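Glutathione S-transferase (Gordonia bronchialis, PDB 4PTS) probably acts as a glutathione transferase, with a C-terminal domain like that of omega-class enzymes. Local coordinates at residues 81-85 and 286-291; 87-91 and 104-108; 265-271 and 310-316. The contacts are given in a common frame with arbitrary orientation. Numbering follows the deposited sequence.

In the fold
All three contacts are partly buried. Interactions 1 and 2 share the loop that runs from strand 76-80 to helix 108-114 and touch each other: interaction 2 folds that loop back on itself through paired backbones, whereas interaction 1 lays its start against the last turns of helix 281-291. Both lie near the predicted active site, with Trp89 of interaction 2 meeting the rings of His84 and His287. Interaction 3 is remote, about 28 Å and 35 Å from interactions 1 and 2, centre to centre, and ties segment 310-316 to helix 260-270. It buries more surface than either, combining an aromatic stack with side-chain hydrogen bonds to backbone carbonyls; interaction 1 has a single hydrogen bond.

Interaction 1: residues 81-85 and 286-291; sequences GPTHD and QHYYIV
The loop 81-85 leaves strand 76-80 and passes beside the last turns of helix 281-291, so that an N-terminal-domain loop meets the helical domain of this glutathione transferase. Pro82 and His287 set the register, their CA atoms 4.5 Å apart. Residues 286-291 are helical, with Ile290 N and Val291 N hydrogen-bonded to Gln286 O and His287 O, respectively. Along the loop, Pro82 (phi/psi -67/-24) is followed by extended Thr83 (-113/155) and His84 (-175/166).

Side-chain choice shapes the interface. His287 is t (chi1 165°, chi2 63°), which brings its ring edge to the Pro82 carbonyl: ND1 donates to Pro82 O at 2.8 Å. Pro82 directs its CB toward the helix, and its C-gamma-endo ring places CG 3.4 Å from Gln286 OE1; Gln286 is m, t. Val291, also t, sends CG2 to within 3.6 Å of Pro82 O and over one face of the His84 ring. Thr83 in the p rotamer turns CG2 to Ile290 CG2, 3.8 Å away, with Ile290 m, t. His84, also p with chi2 83°, brings NE2 to 3.9 Å from His287 CE1, the two rings meeting obliquely with planes at 35°.

Both histidine rings also meet Trp89, a predicted glutathione-binding residue, and His287 lies near Cys56, the predicted nucleophile. Tyr288 points away from the loop, its OH hydrogen-bonded to Tyr187 and Tyr245. Because His287 ND1 is the donor to Pro82 O, that nitrogen carries a proton, and a polar link spans the domains beside the predicted catalytic cysteine.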
loop_
_atom_site.group_PDB
_atom_site.type_symbol
_atom_site.label_atom_id
_atom_site.label_comp_id
_atom_site.label_asym_id
_atom_site.label_seq_id
_atom_site.Cartn_x
_atom_site.Cartn_y
_atom_site.Cartn_z
ATOM N N GLY B 81 -4.885 -24.598 3.646
ATOM C CA GLY B 81 -4.134 -23.783 2.734
ATOM C C GLY B 81 -4.836 -22.458 2.486
ATOM O O GLY B 81 -6.082 -22.360 2.584
ATOM N N PRO B 82 -4.042 -21.442 2.106
ATOM C CA PRO B 82 -4.499 -20.073 1.896
ATOM C C PRO B 82 -5.442 -19.898 0.720
ATOM O O PRO B 82 -6.212 -18.959 0.715
ATOM C CB PRO B 82 -3.203 -19.308 1.638
ATOM C CG PRO B 82 -2.272 -20.324 1.056
ATOM C CD PRO B 82 -2.643 -21.638 1.673
ATOM N N THR B 83 -5.396 -20.781 -0.265
ATOM C CA THR B 83 -6.192 -20.591 -1.471
ATOM C C THR B 83 -7.278 -21.631 -1.599
ATOM O O THR B 83 -7.154 -22.748 -1.096
ATOM C CB THR B 83 -5.340 -20.713 -2.733
ATOM O OG1 THR B 83 -4.527 -21.887 -2.633
ATOM C CG2 THR B 83 -4.448 -19.507 -2.880
ATOM N N HIS B 84 -8.331 -21.276 -2.308
ATOM C CA HIS B 84 -9.437 -22.173 -2.496
ATOM C C HIS B 84 -10.446 -21.570 -3.450
ATOM O O HIS B 84 -10.400 -20.381 -3.711
ATOM C CB HIS B 84 -10.101 -22.496 -1.144
ATOM C CG HIS B 84 -10.336 -21.308 -0.244
ATOM N ND1 HIS B 84 -11.428 -20.473 -0.370
ATOM C CD2 HIS B 84 -9.657 -20.865 0.841
ATOM C CE1 HIS B 84 -11.393 -19.552 0.576
ATOM N NE2 HIS B 84 -10.328 -19.768 1.325
ATOM N N ASP B 85 -11.377 -22.380 -3.952
ATOM C CA ASP B 85 -12.432 -21.862 -4.842
ATOM C C ASP B 85 -13.667 -21.402 -4.031
ATOM O O ASP B 85 -13.573 -21.115 -2.834
ATOM C CB ASP B 85 -12.763 -22.875 -5.967
ATOM C CG ASP B 85 -13.513 -24.140 -5.465
ATOM O OD1 ASP B 85 -14.177 -24.097 -4.393
ATOM O OD2 ASP B 85 -13.452 -25.187 -6.169
ATOM N N GLN B 286 -0.639 -14.601 0.325
ATOM C CA GLN B 286 -1.199 -15.467 -0.698
ATOM C C GLN B 286 -2.709 -15.505 -0.637
ATOM O O GLN B 286 -3.364 -15.524 -1.659
ATOM C CB GLN B 286 -0.680 -16.890 -0.550
ATOM C CG GLN B 286 0.702 -17.111 -1.140
ATOM C CD GLN B 286 1.271 -18.476 -0.799
ATOM O OE1 GLN B 286 0.818 -19.155 0.122
ATOM N NE2 GLN B 286 2.279 -18.877 -1.532
ATOM N N HIS B 287 -3.262 -15.517 0.564
ATOM C CA HIS B 287 -4.698 -15.698 0.706
ATOM C C HIS B 287 -5.472 -14.479 0.270
ATOM O O HIS B 287 -6.412 -14.553 -0.503
ATOM C CB HIS B 287 -5.073 -16.017 2.138
ATOM C CG HIS B 287 -6.518 -15.866 2.389
ATOM N ND1 HIS B 287 -7.455 -16.644 1.751
ATOM C CD2 HIS B 287 -7.207 -14.994 3.155
ATOM C CE1 HIS B 287 -8.666 -16.284 2.139
ATOM N NE2 HIS B 287 -8.540 -15.288 2.999
ATOM N N TYR B 288 -5.080 -13.347 0.787
ATOM C CA TYR B 288 -5.789 -12.152 0.463
ATOM C C TYR B 288 -5.644 -11.799 -1.006
ATOM O O TYR B 288 -6.624 -11.518 -1.684
ATOM C CB TYR B 288 -5.293 -11.017 1.343
ATOM C CG TYR B 288 -5.838 -11.103 2.734
ATOM C CD1 TYR B 288 -5.173 -11.792 3.711
ATOM C CD2 TYR B 288 -7.036 -10.497 3.059
ATOM C CE1 TYR B 288 -5.671 -11.872 4.990
ATOM C CE2 TYR B 288 -7.553 -10.565 4.338
ATOM C CZ TYR B 288 -6.859 -11.250 5.304
ATOM O OH TYR B 288 -7.356 -11.337 6.579
ATOM N N TYR B 289 -4.414 -11.801 -1.497
ATOM C CA TYR B 289 -4.133 -11.275 -2.829
ATOM C C TYR B 289 -4.600 -12.240 -3.907
ATOM O O TYR B 289 -4.975 -11.823 -4.986
ATOM C CB TYR B 289 -2.640 -10.932 -2.991
ATOM C CG TYR B 289 -2.237 -9.637 -2.309
ATOM C CD1 TYR B 289 -2.461 -8.414 -2.902
ATOM C CD2 TYR B 289 -1.637 -9.648 -1.063
ATOM C CE1 TYR B 289 -2.106 -7.232 -2.266
ATOM C CE2 TYR B 289 -1.273 -8.473 -0.425
ATOM C CZ TYR B 289 -1.506 -7.253 -1.021
ATOM O OH TYR B 289 -1.132 -6.066 -0.360
ATOM N N ILE B 290 -4.593 -13.530 -3.634
ATOM C CA ILE B 290 -5.048 -14.466 -4.646
ATOM C C ILE B 290 -6.549 -14.739 -4.534
ATOM O O ILE B 290 -7.224 -14.805 -5.545
ATOM C CB ILE B 290 -4.240 -15.769 -4.622
ATOM C CG1 ILE B 290 -2.798 -15.497 -5.067
ATOM C CG2 ILE B 290 -4.869 -16.798 -5.523
ATOM C CD1 ILE B 290 -1.810 -16.559 -4.643
ATOM N N VAL B 291 -7.091 -14.896 -3.338
ATOM C CA VAL B 291 -8.491 -15.286 -3.273
ATOM C C VAL B 291 -9.411 -14.141 -3.671
ATOM O O VAL B 291 -10.401 -14.370 -4.348
ATOM C CB VAL B 291 -8.881 -15.873 -1.891
ATOM C CG1 VAL B 291 -10.393 -16.044 -1.755
ATOM C CG2 VAL B 291 -8.197 -17.223 -1.679
#

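Interaction 2: residues 87-91 and 104-108; sequences NSWTF and IPRLK
A single antiparallel beta bridge, the non-hydrogen-bonded pair Thr90 with Arg106 (CA-CA 4.1 Å), joins two parts of the loop between strand 76-80 and helix 108-114 in the thioredoxin-like domain characteristic of glutathione transferases. Asn87 (chi1 m) points toward the second segment, ND2 3.6 Å from Lys108 CE. Ser88 has positive phi (65/-154) and turns the chain into the extended Trp89 (-66/138). Trp89 O accepts from Leu107 N at 3.0 Å; its CB points sideways and the m rotamer (chi2 94°) leads the indole off near Cys56, in keeping with its predicted glutathione-binding role. Thr90 (-127/167, chi1 p) lays CG2 3.9 Å from CB of Arg106 (-142/145, chi1 p), while its OG1 hydrogen-bonds Asp92. Phe91 (-110/57) N donates to Pro105 O at 3.0 Å. Its CB points toward 104-108, and in the m rotamer (chi2 -74°) the ring packs, with Leu107 (t, p), on Ile51 of strand 48-53. Ile104 (p, t) meets it, with CG1 3.9 Å from Phe91 CE2.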
loop_
_atom_site.group_PDB
_atom_site.type_symbol
_atom_site.label_atom_id
_atom_site.label_comp_id
_atom_site.label_asym_id
_atom_site.label_seq_id
_atom_site.Cartn_x
_atom_site.Cartn_y
_atom_site.Cartn_z
ATOM N N ASN B 87 -15.948 -23.012 -2.734
ATOM C CA ASN B 87 -16.340 -23.909 -1.617
ATOM C C ASN B 87 -15.455 -23.824 -0.404
ATOM O O ASN B 87 -15.459 -24.709 0.446
ATOM C CB ASN B 87 -16.430 -25.360 -2.078
ATOM C CG ASN B 87 -17.424 -25.534 -3.192
ATOM O OD1 ASN B 87 -17.080 -26.026 -4.253
ATOM N ND2 ASN B 87 -18.654 -25.079 -2.977
ATOM N N SER B 88 -14.738 -22.720 -0.316
ATOM C CA SER B 88 -14.007 -22.382 0.864
ATOM C C SER B 88 -12.890 -23.371 1.165
ATOM O O SER B 88 -12.411 -24.052 0.269
ATOM C CB SER B 88 -14.985 -22.297 2.020
ATOM O OG SER B 88 -14.409 -21.546 3.062
ATOM N N TRP B 89 -12.515 -23.479 2.434
ATOM C CA TRP B 89 -11.201 -23.987 2.796
ATOM C C TRP B 89 -10.969 -25.446 2.443
ATOM O O TRP B 89 -11.850 -26.279 2.603
ATOM C CB TRP B 89 -10.979 -23.775 4.273
ATOM C CG TRP B 89 -11.133 -22.352 4.670
ATOM C CD1 TRP B 89 -12.254 -21.748 5.143
ATOM C CD2 TRP B 89 -10.132 -21.357 4.629
ATOM N NE1 TRP B 89 -12.018 -20.424 5.400
ATOM C CE2 TRP B 89 -10.716 -20.152 5.096
ATOM C CE3 TRP B 89 -8.791 -21.356 4.245
ATOM C CZ2 TRP B 89 -10.003 -18.959 5.196
ATOM C CZ3 TRP B 89 -8.076 -20.168 4.352
ATOM C CH2 TRP B 89 -8.688 -18.981 4.820
ATOM N N THR B 90 -9.772 -25.716 1.941
ATOM C CA THR B 90 -9.348 -27.047 1.553
ATOM C C THR B 90 -8.036 -27.339 2.267
ATOM O O THR B 90 -7.393 -26.423 2.826
ATOM C CB THR B 90 -9.113 -27.167 0.036
ATOM O OG1 THR B 90 -8.177 -26.172 -0.391
ATOM C CG2 THR B 90 -10.398 -26.978 -0.726
ATOM N N PHE B 91 -7.656 -28.616 2.227
ATOM C CA PHE B 91 -6.504 -29.141 2.955
ATOM C C PHE B 91 -5.428 -29.502 1.958
ATOM O O PHE B 91 -4.948 -30.630 1.884
ATOM C CB PHE B 91 -6.929 -30.360 3.747
ATOM C CG PHE B 91 -7.824 -30.036 4.885
ATOM C CD1 PHE B 91 -7.307 -29.439 6.027
ATOM C CD2 PHE B 91 -9.181 -30.322 4.819
ATOM C CE1 PHE B 91 -8.127 -29.139 7.090
ATOM C CE2 PHE B 91 -10.014 -30.029 5.877
ATOM C CZ PHE B 91 -9.489 -29.436 7.014
ATOM N N ILE B 104 -10.620 -35.667 5.177
ATOM C CA ILE B 104 -11.463 -34.976 4.195
ATOM C C ILE B 104 -10.626 -33.986 3.384
ATOM O O ILE B 104 -9.672 -33.413 3.898
ATOM C CB ILE B 104 -12.646 -34.245 4.866
ATOM C CG1 ILE B 104 -12.157 -33.261 5.938
ATOM C CG2 ILE B 104 -13.575 -35.258 5.504
ATOM C CD1 ILE B 104 -13.262 -32.447 6.569
ATOM N N PRO B 105 -10.999 -33.771 2.117
ATOM C CA PRO B 105 -10.273 -32.863 1.238
ATOM C C PRO B 105 -10.614 -31.365 1.448
ATOM O O PRO B 105 -9.764 -30.492 1.199
ATOM C CB PRO B 105 -10.714 -33.338 -0.142
ATOM C CG PRO B 105 -12.132 -33.761 0.070
ATOM C CD PRO B 105 -12.222 -34.294 1.470
ATOM N N ARG B 106 -11.850 -31.092 1.889
ATOM C CA ARG B 106 -12.341 -29.744 2.146
ATOM C C ARG B 106 -13.242 -29.687 3.384
ATOM O O ARG B 106 -14.017 -30.594 3.669
ATOM C CB ARG B 106 -13.092 -29.207 0.930
ATOM C CG ARG B 106 -14.235 -30.070 0.404
ATOM C CD ARG B 106 -14.983 -29.239 -0.656
ATOM N NE ARG B 106 -15.940 -29.879 -1.599
ATOM C CZ ARG B 106 -17.259 -30.061 -1.419
ATOM N NH1 ARG B 106 -17.866 -29.735 -0.285
ATOM N NH2 ARG B 106 -17.980 -30.618 -2.391
ATOM N N LEU B 107 -13.142 -28.577 4.094
ATOM C CA LEU B 107 -13.827 -28.390 5.357
ATOM C C LEU B 107 -15.336 -28.438 5.209
ATOM O O LEU B 107 -16.022 -28.809 6.140
ATOM C CB LEU B 107 -13.382 -27.060 5.984
ATOM C CG LEU B 107 -13.934 -26.645 7.332
ATOM C CD1 LEU B 107 -13.506 -27.642 8.388
ATOM C CD2 LEU B 107 -13.481 -25.246 7.702
ATOM N N LYS B 108 -15.863 -28.037 4.058
ATOM C CA LYS B 108 -17.319 -28.075 3.863
ATOM C C LYS B 108 -17.940 -29.454 4.209
ATOM O O LYS B 108 -19.049 -29.528 4.736
ATOM C CB LYS B 108 -17.680 -27.682 2.433
ATOM C CG LYS B 108 -19.175 -27.724 2.111
ATOM C CD LYS B 108 -19.454 -27.392 0.645
ATOM C CE LYS B 108 -19.565 -25.898 0.366
ATOM N NZ LYS B 108 -20.924 -25.476 -0.065
#

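Interaction 3: residues 265-271 and 310-316; sequences YARDLFQ and WLTPHHR
At the apolar centre, the Phe270 ring (chi1 t, chi2 89°) and the six-membered ring of Trp310 (m, chi2 108°) form an offset stack, centroids 4.8 Å apart and planes at 28°. Ala266 CB lies 3.9 Å from Trp310 CZ3, and Leu311 (m, t) reaches Phe270 CE2 with CD2 at 4.0 Å. Residues 265-270 are helical; 310-316 runs irregularly alongside, bringing the CA atoms of Arg267 and Trp310 to 5.6 Å and those of Asp268 and His314 to 6.3 Å. His314, p with chi2 87°, lies flat over Asp268, whose CA makes a CH-pi contact 3.6 Å from the ring centroid.

Outward, side chains of 265-271 hydrogen-bond to the passing backbone. Arg267 (m, t, m) gives NH2 to Pro313 O at 2.9 Å, and extended Gln271 (m, t) directs NE2 to both Trp310 O (3.0 Å) and Thr312 O (2.9 Å). Arg316 (m, m, m) lays its guanidinium over Tyr265 CB and hydrogen-bonds the carbonyls of Leu216 and Arg220.

Asp268 forms a salt bridge with Arg220. Tyr265 and Ala266 pack on helix 229-245, and Trp310 meets Phe281, so the contact joins the loop after helix 281-291 to helix 260-270 of the helical bundle.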
loop_
_atom_site.group_PDB
_atom_site.type_symbol
_atom_site.label_atom_id
_atom_site.label_comp_id
_atom_site.label_asym_id
_atom_site.label_seq_id
_atom_site.Cartn_x
_atom_site.Cartn_y
_atom_site.Cartn_z
ATOM N N TYR B 265 4.173 -1.541 20.365
ATOM C CA TYR B 265 3.238 -2.500 20.937
ATOM C C TYR B 265 3.178 -3.760 20.090
ATOM O O TYR B 265 3.297 -4.878 20.607
ATOM C CB TYR B 265 1.875 -1.866 21.019
ATOM C CG TYR B 265 0.739 -2.798 21.292
ATOM C CD1 TYR B 265 0.429 -3.169 22.595
ATOM C CD2 TYR B 265 -0.071 -3.260 20.263
ATOM C CE1 TYR B 265 -0.641 -3.998 22.874
ATOM C CE2 TYR B 265 -1.148 -4.080 20.532
ATOM C CZ TYR B 265 -1.425 -4.447 21.845
ATOM O OH TYR B 265 -2.476 -5.281 22.162
ATOM N N ALA B 266 3.007 -3.596 18.781
ATOM C CA ALA B 266 2.932 -4.761 17.891
ATOM C C ALA B 266 4.177 -5.639 17.977
ATOM O O ALA B 266 4.064 -6.855 18.095
ATOM C CB ALA B 266 2.693 -4.326 16.461
ATOM N N ARG B 267 5.352 -5.029 17.939
ATOM C CA ARG B 267 6.575 -5.807 17.966
ATOM C C ARG B 267 6.782 -6.516 19.317
ATOM O O ARG B 267 7.315 -7.626 19.379
ATOM C CB ARG B 267 7.761 -4.919 17.646
ATOM C CG ARG B 267 7.885 -4.594 16.173
ATOM C CD ARG B 267 9.057 -3.659 15.915
ATOM N NE ARG B 267 8.761 -2.306 16.380
ATOM C CZ ARG B 267 9.630 -1.476 16.963
ATOM N NH1 ARG B 267 9.238 -0.273 17.330
ATOM N NH2 ARG B 267 10.883 -1.834 17.188
ATOM N N ASP B 268 6.358 -5.864 20.391
ATOM C CA ASP B 268 6.405 -6.449 21.719
ATOM C C ASP B 268 5.626 -7.774 21.762
ATOM O O ASP B 268 6.147 -8.788 22.225
ATOM C CB ASP B 268 5.847 -5.425 22.706
ATOM C CG ASP B 268 5.658 -5.970 24.106
ATOM O OD1 ASP B 268 6.457 -6.860 24.486
ATOM O OD2 ASP B 268 4.725 -5.452 24.815
ATOM N N LEU B 269 4.383 -7.753 21.279
ATOM C CA LEU B 269 3.570 -8.959 21.151
ATOM C C LEU B 269 4.144 -9.935 20.150
ATOM O O LEU B 269 4.186 -11.140 20.423
ATOM C CB LEU B 269 2.141 -8.632 20.732
ATOM C CG LEU B 269 1.327 -7.796 21.729
ATOM C CD1 LEU B 269 -0.096 -7.576 21.232
ATOM C CD2 LEU B 269 1.296 -8.457 23.095
ATOM N N PHE B 270 4.593 -9.454 18.998
ATOM C CA PHE B 270 5.125 -10.377 18.011
ATOM C C PHE B 270 6.277 -11.186 18.585
ATOM O O PHE B 270 6.377 -12.394 18.371
ATOM C CB PHE B 270 5.624 -9.629 16.791
ATOM C CG PHE B 270 6.056 -10.521 15.682
ATOM C CD1 PHE B 270 5.153 -10.950 14.725
ATOM C CD2 PHE B 270 7.349 -10.942 15.611
ATOM C CE1 PHE B 270 5.556 -11.792 13.696
ATOM C CE2 PHE B 270 7.772 -11.777 14.606
ATOM C CZ PHE B 270 6.882 -12.203 13.643
ATOM N N GLN B 271 7.161 -10.492 19.305
ATOM C CA GLN B 271 8.343 -11.108 19.917
ATOM C C GLN B 271 8.009 -11.937 21.167
ATOM O O GLN B 271 8.865 -12.638 21.688
ATOM C CB GLN B 271 9.386 -10.037 20.243
ATOM C CG GLN B 271 9.910 -9.319 19.013
ATOM C CD GLN B 271 10.768 -8.117 19.345
ATOM O OE1 GLN B 271 11.288 -7.999 20.457
ATOM N NE2 GLN B 271 10.963 -7.233 18.362
ATOM N N TRP B 310 10.358 -6.299 12.256
ATOM C CA TRP B 310 9.537 -6.925 13.295
ATOM C C TRP B 310 10.378 -7.361 14.473
ATOM O O TRP B 310 9.910 -7.393 15.591
ATOM C CB TRP B 310 8.800 -8.167 12.770
ATOM C CG TRP B 310 7.495 -7.913 12.081
ATOM C CD1 TRP B 310 7.244 -8.015 10.761
ATOM C CD2 TRP B 310 6.264 -7.538 12.691
ATOM N NE1 TRP B 310 5.933 -7.718 10.491
ATOM C CE2 TRP B 310 5.304 -7.425 11.665
ATOM C CE3 TRP B 310 5.875 -7.280 14.004
ATOM C CZ2 TRP B 310 3.962 -7.080 11.914
ATOM C CZ3 TRP B 310 4.547 -6.924 14.252
ATOM C CH2 TRP B 310 3.604 -6.839 13.209
ATOM N N LEU B 311 11.620 -7.712 14.207
ATOM C CA LEU B 311 12.516 -8.203 15.248
ATOM C C LEU B 311 13.414 -7.127 15.847
ATOM O O LEU B 311 14.366 -7.431 16.546
ATOM C CB LEU B 311 13.392 -9.300 14.673
ATOM C CG LEU B 311 12.629 -10.493 14.100
ATOM C CD1 LEU B 311 13.644 -11.513 13.582
ATOM C CD2 LEU B 311 11.682 -11.110 15.135
ATOM N N THR B 312 13.087 -5.874 15.602
ATOM C CA THR B 312 13.852 -4.801 16.160
ATOM C C THR B 312 13.284 -4.459 17.543
ATOM O O THR B 312 12.114 -4.673 17.805
ATOM C CB THR B 312 13.861 -3.569 15.242
ATOM O OG1 THR B 312 12.540 -3.030 15.137
ATOM C CG2 THR B 312 14.363 -3.953 13.870
ATOM N N PRO B 313 14.142 -3.933 18.427
ATOM C CA PRO B 313 13.867 -3.523 19.804
ATOM C C PRO B 313 12.783 -2.493 19.945
ATOM O O PRO B 313 12.837 -1.472 19.266
ATOM C CB PRO B 313 15.178 -2.876 20.227
ATOM C CG PRO B 313 16.204 -3.650 19.485
ATOM C CD PRO B 313 15.591 -3.905 18.137
ATOM N N HIS B 314 11.859 -2.723 20.881
ATOM C CA HIS B 314 10.638 -1.897 21.037
ATOM C C HIS B 314 10.569 -1.032 22.306
ATOM O O HIS B 314 9.843 -0.040 22.324
ATOM C CB HIS B 314 9.400 -2.794 20.981
ATOM C CG HIS B 314 9.509 -4.019 21.824
ATOM N ND1 HIS B 314 9.166 -4.036 23.156
ATOM C CD2 HIS B 314 9.940 -5.266 21.530
ATOM C CE1 HIS B 314 9.374 -5.241 23.649
ATOM N NE2 HIS B 314 9.848 -6.006 22.684
ATOM N N HIS B 315 11.301 -1.416 23.357
ATOM C CA HIS B 315 11.399 -0.633 24.609
ATOM C C HIS B 315 10.065 -0.425 25.322
ATOM O O HIS B 315 9.777 0.663 25.838
ATOM C CB HIS B 315 12.080 0.715 24.357
ATOM C CG HIS B 315 13.404 0.567 23.702
ATOM N ND1 HIS B 315 13.587 0.764 22.348
ATOM C CD2 HIS B 315 14.596 0.152 24.195
ATOM C CE1 HIS B 315 14.846 0.507 22.041
ATOM N NE2 HIS B 315 15.480 0.136 23.144
ATOM N N ARG B 316 9.251 -1.470 25.333
ATOM C CA ARG B 316 7.961 -1.431 25.983
ATOM C C ARG B 316 8.104 -1.955 27.390
ATOM O O ARG B 316 7.221 -1.795 28.206
ATOM C CB ARG B 316 6.960 -2.265 25.200
ATOM C CG ARG B 316 6.680 -1.725 23.806
ATOM C CD ARG B 316 5.780 -0.503 23.836
ATOM N NE ARG B 316 4.388 -0.839 24.142
ATOM C CZ ARG B 316 3.452 0.070 24.378
ATOM N NH1 ARG B 316 3.752 1.362 24.356
ATOM N NH2 ARG B 316 2.211 -0.300 24.647
#